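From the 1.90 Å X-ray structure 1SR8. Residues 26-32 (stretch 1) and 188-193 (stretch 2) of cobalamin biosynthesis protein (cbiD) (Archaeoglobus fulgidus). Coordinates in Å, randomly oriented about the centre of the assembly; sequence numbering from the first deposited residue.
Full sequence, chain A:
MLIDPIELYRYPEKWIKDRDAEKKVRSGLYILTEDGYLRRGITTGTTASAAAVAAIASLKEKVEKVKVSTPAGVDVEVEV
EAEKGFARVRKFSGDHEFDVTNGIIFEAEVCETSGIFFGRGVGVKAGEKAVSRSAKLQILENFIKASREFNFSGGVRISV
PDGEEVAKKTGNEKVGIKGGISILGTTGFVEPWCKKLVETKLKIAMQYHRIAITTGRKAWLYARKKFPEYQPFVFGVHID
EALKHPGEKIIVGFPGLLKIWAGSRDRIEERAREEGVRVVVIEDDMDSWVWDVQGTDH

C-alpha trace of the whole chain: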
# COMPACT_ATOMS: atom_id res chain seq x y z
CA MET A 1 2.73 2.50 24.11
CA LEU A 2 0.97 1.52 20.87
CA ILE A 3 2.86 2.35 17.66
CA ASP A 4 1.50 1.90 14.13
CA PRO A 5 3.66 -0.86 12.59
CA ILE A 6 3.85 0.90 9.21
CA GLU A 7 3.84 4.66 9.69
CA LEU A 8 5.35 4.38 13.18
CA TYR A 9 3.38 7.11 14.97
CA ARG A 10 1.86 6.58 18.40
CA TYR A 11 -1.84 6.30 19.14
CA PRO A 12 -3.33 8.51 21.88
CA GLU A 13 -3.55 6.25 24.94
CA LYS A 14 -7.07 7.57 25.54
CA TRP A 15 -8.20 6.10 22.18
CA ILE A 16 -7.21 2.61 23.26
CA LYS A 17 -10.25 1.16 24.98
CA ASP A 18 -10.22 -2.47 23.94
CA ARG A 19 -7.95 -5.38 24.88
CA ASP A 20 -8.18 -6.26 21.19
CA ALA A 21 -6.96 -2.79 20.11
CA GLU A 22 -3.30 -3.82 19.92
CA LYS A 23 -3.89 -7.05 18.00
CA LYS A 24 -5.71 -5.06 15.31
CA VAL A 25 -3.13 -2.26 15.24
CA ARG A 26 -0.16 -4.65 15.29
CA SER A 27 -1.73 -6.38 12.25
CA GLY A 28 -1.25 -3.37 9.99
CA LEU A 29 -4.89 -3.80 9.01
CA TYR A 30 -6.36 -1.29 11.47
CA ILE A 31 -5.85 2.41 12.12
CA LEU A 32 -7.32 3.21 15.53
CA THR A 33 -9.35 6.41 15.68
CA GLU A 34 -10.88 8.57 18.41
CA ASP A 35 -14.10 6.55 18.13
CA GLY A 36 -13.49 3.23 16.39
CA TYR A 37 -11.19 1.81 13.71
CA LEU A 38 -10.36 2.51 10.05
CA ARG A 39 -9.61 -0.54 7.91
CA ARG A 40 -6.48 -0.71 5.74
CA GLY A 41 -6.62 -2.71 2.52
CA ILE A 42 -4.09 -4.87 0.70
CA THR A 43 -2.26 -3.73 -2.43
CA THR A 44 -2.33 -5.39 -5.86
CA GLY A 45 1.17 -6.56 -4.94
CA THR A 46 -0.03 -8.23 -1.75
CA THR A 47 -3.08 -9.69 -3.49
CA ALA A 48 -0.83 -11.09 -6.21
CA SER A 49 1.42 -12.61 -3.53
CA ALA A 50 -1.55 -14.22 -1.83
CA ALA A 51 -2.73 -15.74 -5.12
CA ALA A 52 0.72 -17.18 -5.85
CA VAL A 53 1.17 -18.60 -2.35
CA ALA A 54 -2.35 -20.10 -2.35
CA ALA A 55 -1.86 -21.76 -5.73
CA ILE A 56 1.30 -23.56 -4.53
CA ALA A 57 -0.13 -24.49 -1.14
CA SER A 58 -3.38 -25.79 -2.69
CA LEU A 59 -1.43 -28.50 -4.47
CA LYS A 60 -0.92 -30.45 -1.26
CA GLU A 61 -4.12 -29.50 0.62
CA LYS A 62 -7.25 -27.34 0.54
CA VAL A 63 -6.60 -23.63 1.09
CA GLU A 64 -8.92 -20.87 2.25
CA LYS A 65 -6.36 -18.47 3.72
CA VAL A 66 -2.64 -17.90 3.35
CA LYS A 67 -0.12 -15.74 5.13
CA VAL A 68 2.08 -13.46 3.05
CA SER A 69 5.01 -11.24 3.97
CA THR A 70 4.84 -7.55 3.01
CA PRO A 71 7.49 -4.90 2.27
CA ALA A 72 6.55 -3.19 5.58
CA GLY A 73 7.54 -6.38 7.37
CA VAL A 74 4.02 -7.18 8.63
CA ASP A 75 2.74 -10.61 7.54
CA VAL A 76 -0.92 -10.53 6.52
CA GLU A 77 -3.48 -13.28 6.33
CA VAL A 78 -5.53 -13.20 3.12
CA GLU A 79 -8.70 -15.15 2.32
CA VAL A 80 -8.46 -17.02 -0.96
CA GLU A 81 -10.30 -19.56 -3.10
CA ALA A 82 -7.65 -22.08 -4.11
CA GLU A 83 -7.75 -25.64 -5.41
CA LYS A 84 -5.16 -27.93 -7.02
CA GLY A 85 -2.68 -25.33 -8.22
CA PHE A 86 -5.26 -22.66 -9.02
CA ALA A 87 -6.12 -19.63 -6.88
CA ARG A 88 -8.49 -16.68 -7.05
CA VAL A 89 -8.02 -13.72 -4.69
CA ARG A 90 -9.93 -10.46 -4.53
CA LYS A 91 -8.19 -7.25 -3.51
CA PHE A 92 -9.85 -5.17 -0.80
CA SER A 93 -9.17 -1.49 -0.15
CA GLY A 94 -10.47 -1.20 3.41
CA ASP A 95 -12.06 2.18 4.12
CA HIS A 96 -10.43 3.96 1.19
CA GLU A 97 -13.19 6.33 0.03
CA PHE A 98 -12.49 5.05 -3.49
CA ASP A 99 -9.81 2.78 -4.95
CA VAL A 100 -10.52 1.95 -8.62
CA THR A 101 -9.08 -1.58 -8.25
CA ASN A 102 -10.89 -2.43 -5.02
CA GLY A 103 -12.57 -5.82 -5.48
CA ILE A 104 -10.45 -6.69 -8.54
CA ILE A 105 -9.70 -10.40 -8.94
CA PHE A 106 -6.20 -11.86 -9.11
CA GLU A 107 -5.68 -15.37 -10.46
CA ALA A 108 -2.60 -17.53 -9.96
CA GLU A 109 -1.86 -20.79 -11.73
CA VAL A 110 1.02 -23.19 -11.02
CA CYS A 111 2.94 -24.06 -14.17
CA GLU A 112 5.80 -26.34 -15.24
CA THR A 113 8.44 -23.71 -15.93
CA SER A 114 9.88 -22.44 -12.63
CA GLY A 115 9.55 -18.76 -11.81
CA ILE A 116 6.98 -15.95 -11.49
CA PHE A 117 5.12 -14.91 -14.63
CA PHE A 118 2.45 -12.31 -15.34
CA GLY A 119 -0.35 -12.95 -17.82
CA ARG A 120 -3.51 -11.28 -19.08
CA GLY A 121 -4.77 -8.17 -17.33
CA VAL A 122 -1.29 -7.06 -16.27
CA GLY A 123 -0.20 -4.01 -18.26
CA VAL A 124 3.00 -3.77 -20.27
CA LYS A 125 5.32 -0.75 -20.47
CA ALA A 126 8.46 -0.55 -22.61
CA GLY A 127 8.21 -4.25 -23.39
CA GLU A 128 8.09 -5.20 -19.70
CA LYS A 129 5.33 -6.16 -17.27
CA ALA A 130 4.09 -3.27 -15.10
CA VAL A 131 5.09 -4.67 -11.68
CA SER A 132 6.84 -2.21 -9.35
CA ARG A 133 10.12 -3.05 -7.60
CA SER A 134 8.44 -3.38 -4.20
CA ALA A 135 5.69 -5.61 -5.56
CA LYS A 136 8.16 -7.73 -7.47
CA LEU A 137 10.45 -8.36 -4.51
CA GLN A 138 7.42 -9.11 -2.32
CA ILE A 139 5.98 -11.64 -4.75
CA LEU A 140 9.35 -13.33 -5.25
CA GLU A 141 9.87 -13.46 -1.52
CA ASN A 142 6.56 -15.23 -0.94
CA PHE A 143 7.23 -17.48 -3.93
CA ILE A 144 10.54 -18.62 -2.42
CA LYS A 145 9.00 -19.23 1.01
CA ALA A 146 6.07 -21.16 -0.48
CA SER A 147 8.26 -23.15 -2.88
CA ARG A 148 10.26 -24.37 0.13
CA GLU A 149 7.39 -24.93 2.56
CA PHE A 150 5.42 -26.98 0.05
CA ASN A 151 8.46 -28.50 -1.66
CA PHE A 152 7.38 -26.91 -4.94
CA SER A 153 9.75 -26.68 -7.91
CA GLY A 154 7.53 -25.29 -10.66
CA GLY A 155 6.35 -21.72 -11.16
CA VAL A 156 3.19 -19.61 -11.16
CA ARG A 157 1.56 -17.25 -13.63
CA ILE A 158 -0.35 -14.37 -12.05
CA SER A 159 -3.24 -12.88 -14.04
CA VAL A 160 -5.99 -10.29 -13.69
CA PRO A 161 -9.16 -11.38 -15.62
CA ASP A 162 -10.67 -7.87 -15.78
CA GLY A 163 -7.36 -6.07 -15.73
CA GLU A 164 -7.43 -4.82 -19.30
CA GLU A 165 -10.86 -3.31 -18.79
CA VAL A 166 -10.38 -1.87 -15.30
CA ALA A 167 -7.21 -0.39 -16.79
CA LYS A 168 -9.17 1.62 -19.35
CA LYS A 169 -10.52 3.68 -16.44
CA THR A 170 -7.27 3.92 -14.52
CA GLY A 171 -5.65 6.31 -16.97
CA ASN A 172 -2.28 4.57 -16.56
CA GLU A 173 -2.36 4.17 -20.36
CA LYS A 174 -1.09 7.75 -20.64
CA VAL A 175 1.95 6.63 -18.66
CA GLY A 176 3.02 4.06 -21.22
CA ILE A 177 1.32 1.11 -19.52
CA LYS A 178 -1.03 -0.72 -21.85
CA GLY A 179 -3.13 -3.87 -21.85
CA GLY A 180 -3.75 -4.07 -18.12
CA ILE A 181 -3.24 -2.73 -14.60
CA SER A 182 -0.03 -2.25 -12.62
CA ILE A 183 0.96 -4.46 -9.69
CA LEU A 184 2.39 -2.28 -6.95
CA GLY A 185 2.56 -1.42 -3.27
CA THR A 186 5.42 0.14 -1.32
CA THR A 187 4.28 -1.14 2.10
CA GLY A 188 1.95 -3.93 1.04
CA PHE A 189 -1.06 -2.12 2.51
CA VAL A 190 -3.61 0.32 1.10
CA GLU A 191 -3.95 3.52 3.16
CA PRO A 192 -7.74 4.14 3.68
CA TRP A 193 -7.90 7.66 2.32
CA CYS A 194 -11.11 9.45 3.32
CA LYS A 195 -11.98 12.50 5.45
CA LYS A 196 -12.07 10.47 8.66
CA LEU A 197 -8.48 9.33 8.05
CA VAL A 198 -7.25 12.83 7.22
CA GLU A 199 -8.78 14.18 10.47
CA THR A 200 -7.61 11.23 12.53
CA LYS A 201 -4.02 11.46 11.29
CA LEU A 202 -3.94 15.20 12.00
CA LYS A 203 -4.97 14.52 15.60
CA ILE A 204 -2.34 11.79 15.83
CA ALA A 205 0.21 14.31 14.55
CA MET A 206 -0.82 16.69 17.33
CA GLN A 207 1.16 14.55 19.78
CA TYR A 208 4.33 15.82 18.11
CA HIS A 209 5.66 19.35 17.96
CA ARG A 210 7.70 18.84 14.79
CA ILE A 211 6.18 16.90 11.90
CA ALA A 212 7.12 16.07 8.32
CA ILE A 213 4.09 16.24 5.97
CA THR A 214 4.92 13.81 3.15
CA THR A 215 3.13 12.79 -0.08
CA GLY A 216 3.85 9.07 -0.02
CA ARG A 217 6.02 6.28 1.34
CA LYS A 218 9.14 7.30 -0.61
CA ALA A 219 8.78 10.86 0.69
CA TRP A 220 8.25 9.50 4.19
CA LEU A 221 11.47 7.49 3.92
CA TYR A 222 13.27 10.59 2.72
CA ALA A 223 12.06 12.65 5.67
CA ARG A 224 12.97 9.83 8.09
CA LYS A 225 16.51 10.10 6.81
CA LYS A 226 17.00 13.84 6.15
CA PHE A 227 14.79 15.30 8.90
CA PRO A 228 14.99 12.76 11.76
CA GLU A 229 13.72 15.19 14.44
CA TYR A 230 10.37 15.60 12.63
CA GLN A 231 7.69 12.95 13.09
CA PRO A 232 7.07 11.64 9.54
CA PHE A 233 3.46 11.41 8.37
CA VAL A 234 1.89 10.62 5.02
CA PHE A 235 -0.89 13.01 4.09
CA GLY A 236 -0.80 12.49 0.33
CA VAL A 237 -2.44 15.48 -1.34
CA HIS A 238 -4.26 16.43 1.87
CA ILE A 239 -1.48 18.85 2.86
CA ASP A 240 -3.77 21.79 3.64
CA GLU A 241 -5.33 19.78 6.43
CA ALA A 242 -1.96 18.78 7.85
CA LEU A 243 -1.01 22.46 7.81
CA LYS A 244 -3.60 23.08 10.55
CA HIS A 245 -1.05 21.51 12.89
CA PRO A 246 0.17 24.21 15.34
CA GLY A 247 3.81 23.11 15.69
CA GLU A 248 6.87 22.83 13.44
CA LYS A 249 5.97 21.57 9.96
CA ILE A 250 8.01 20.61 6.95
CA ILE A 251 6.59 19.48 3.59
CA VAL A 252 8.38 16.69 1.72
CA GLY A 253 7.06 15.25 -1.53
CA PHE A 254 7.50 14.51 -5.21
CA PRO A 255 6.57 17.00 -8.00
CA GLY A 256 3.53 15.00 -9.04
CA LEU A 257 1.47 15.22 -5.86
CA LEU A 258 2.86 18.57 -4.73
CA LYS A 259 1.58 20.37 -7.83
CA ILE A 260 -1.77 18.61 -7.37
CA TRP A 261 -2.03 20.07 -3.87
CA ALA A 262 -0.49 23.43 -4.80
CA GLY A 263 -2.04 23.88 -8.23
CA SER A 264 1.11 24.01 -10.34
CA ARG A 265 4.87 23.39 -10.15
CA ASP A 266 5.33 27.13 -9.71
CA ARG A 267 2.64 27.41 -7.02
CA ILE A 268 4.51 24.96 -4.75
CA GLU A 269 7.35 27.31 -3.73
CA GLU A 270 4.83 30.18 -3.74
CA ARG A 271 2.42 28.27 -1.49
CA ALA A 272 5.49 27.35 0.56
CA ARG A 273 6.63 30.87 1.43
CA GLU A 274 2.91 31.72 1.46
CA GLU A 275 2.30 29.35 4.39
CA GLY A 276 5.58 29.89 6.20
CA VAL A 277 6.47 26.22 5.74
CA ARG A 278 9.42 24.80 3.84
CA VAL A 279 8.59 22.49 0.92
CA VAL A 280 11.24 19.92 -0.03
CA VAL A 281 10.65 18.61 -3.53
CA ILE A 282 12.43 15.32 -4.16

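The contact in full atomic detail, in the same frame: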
# COMPACT_ATOMS: atom_id res chain seq x y z
N ARG A 26 -1.37 -3.90 15.60
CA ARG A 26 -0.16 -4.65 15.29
C ARG A 26 -0.27 -5.43 13.96
O ARG A 26 0.74 -5.83 13.38
CB ARG A 26 0.13 -5.63 16.44
CG ARG A 26 1.29 -6.58 16.22
CD ARG A 26 2.63 -5.93 16.58
NE ARG A 26 3.76 -6.86 16.40
CZ ARG A 26 4.96 -6.70 16.96
NH1 ARG A 26 5.20 -5.64 17.74
NH2 ARG A 26 5.91 -7.60 16.75
N SER A 27 -1.50 -5.64 13.48
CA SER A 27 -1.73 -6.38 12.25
C SER A 27 -1.54 -5.55 10.97
O SER A 27 -1.51 -6.09 9.87
CB SER A 27 -3.15 -6.97 12.26
OG SER A 27 -4.13 -5.99 11.93
N GLY A 28 -1.41 -4.24 11.14
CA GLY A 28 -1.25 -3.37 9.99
C GLY A 28 -2.57 -3.15 9.27
O GLY A 28 -2.69 -2.29 8.40
N LEU A 29 -3.59 -3.92 9.65
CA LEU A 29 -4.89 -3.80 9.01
C LEU A 29 -5.85 -2.79 9.65
O LEU A 29 -6.91 -2.49 9.09
CB LEU A 29 -5.53 -5.19 8.90
CG LEU A 29 -4.80 -6.13 7.92
CD1 LEU A 29 -5.25 -7.56 8.15
CD2 LEU A 29 -5.07 -5.71 6.48
N TYR A 30 -5.49 -2.26 10.82
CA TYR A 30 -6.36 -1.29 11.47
C TYR A 30 -5.66 -0.03 11.95
O TYR A 30 -4.57 -0.09 12.54
CB TYR A 30 -7.07 -1.92 12.66
CG TYR A 30 -7.97 -3.08 12.30
CD1 TYR A 30 -7.44 -4.35 12.12
CD2 TYR A 30 -9.33 -2.89 12.10
CE1 TYR A 30 -8.25 -5.42 11.76
CE2 TYR A 30 -10.15 -3.94 11.73
CZ TYR A 30 -9.60 -5.20 11.56
OH TYR A 30 -10.40 -6.26 11.15
N ILE A 31 -6.31 1.10 11.68
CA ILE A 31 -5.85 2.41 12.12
C ILE A 31 -6.87 2.82 13.18
O ILE A 31 -8.04 3.10 12.87
CB ILE A 31 -5.88 3.47 11.00
CG1 ILE A 31 -4.85 3.14 9.92
CG2 ILE A 31 -5.57 4.84 11.59
CD1 ILE A 31 -4.80 4.17 8.81
N LEU A 32 -6.44 2.84 14.43
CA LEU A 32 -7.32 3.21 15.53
C LEU A 32 -7.65 4.69 15.46
O LEU A 32 -6.79 5.52 15.18
CB LEU A 32 -6.62 2.87 16.84
CG LEU A 32 -7.17 3.35 18.18
CD1 LEU A 32 -8.54 2.77 18.44
CD2 LEU A 32 -6.19 2.92 19.26
N GLY A 188 2.71 -2.70 1.13
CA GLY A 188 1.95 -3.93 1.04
C GLY A 188 0.51 -3.66 1.46
O GLY A 188 -0.38 -4.48 1.24
N PHE A 189 0.27 -2.49 2.04
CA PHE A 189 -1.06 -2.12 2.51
C PHE A 189 -1.61 -0.92 1.77
O PHE A 189 -0.85 -0.11 1.22
CB PHE A 189 -1.02 -1.80 4.01
CG PHE A 189 -0.60 -2.95 4.88
CD1 PHE A 189 -1.54 -3.70 5.57
CD2 PHE A 189 0.75 -3.28 5.01
CE1 PHE A 189 -1.15 -4.77 6.38
CE2 PHE A 189 1.15 -4.35 5.81
CZ PHE A 189 0.20 -5.09 6.50
N VAL A 190 -2.94 -0.81 1.75
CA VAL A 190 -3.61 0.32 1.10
C VAL A 190 -4.07 1.27 2.20
O VAL A 190 -4.83 0.89 3.09
CB VAL A 190 -4.84 -0.16 0.28
CG1 VAL A 190 -5.67 1.03 -0.16
CG2 VAL A 190 -4.38 -0.93 -0.93
N GLU A 191 -3.57 2.51 2.17
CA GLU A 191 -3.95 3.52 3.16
C GLU A 191 -5.39 3.92 2.84
O GLU A 191 -5.69 4.33 1.72
CB GLU A 191 -3.01 4.73 3.04
CG GLU A 191 -3.19 5.77 4.14
CD GLU A 191 -2.67 5.32 5.50
OE1 GLU A 191 -2.37 4.12 5.68
OE2 GLU A 191 -2.56 6.17 6.41
N PRO A 192 -6.31 3.80 3.83
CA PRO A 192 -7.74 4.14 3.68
C PRO A 192 -8.08 5.62 3.60
O PRO A 192 -8.75 6.17 4.48
CB PRO A 192 -8.38 3.46 4.88
CG PRO A 192 -7.33 3.67 5.93
CD PRO A 192 -6.04 3.35 5.20
N TRP A 193 -7.65 6.25 2.51
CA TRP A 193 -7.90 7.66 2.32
C TRP A 193 -9.36 8.08 2.22
O TRP A 193 -10.08 7.69 1.30
CB TRP A 193 -7.14 8.15 1.08
CG TRP A 193 -5.67 8.26 1.36
CD1 TRP A 193 -4.65 7.65 0.68
CD2 TRP A 193 -5.05 9.02 2.41
NE1 TRP A 193 -3.44 7.98 1.24
CE2 TRP A 193 -3.66 8.83 2.30
CE3 TRP A 193 -5.55 9.86 3.43
CZ2 TRP A 193 -2.75 9.43 3.19
CZ3 TRP A 193 -4.64 10.46 4.31
CH2 TRP A 193 -3.26 10.24 4.18

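The contact between residues 26-32 and 188-193 is small, burying 217 Å² over both sides, and brings together segments at least 160 residues apart in sequence. No hydrogen bond crosses it. The two backbones stay well separated, with Gly28 CA 7.6 Å from Phe189 CA and Ile31 CA 8.8 Å from Pro192 CA, so the gap is bridged by side chains, chiefly those of Phe189 and Ile31.

Phe189 has the largest area covered by the other stretch, 70 Å². Its CA-to-CB bond points toward stretch 1, and with chi1 at -62° (m) the ring reaches the turn formed by Ser27, Gly28 and Leu29. The closest approach is to the backbone: Gly28 O lies 3.4 Å from Phe189 CD1, and Ser27 O lies 3.7 Å from Phe189 CE1. Both carbonyl oxygens approach the ring obliquely. Leu29 instead meets the ring at its edge, near the ring plane, where Leu29 CD2 packs 4.0 Å from Phe189 CE1. The CA-to-CB bond of Leu29 points sideways, but the end of the side chain comes nearer to stretch 2 and makes this apolar contact.

The lack of a side chain at Gly28 matters to this packing. An ideal CB on Gly28 would point toward stretch 2 and lie 2.8 Å from Phe189 CZ, a clash. Gly28 is also the first residue after a helix to leave helical backbone angles, and its positive phi of 77° by itself favours glycine. Within stretch 1, a hydrogen bond from Leu29 N to Ser27 OG, 3.1 Å long with an N-H...acceptor angle of 155°, spans Gly28.

Ile31, with 53 Å² covered, anchors the other part of the contact. It belongs to the strand that begins at Tyr30, and the two neighbours differ in direction: the CA-to-CB bond of Tyr30 points away from stretch 2, whereas that of Ile31 points toward it. The m, t rotamer of Ile31 extends CD1 to 3.9 Å from Pro192 CG, an apolar contact between two buried residues. Ile31 CD1 also lies 3.8 Å from Glu191 OE2. The CA-to-CB bond of Glu191 points away from stretch 1, yet its side chain bends back so that its end comes nearer. Ile31 offers this carboxylate only van der Waals contact; both carboxylate oxygens of Glu191, OE1 and OE2, are hydrogen-bonded elsewhere in the structure. Within stretch 2, a backbone hydrogen bond of 2.9 Å from Trp193 N to Glu191 O spans Pro192.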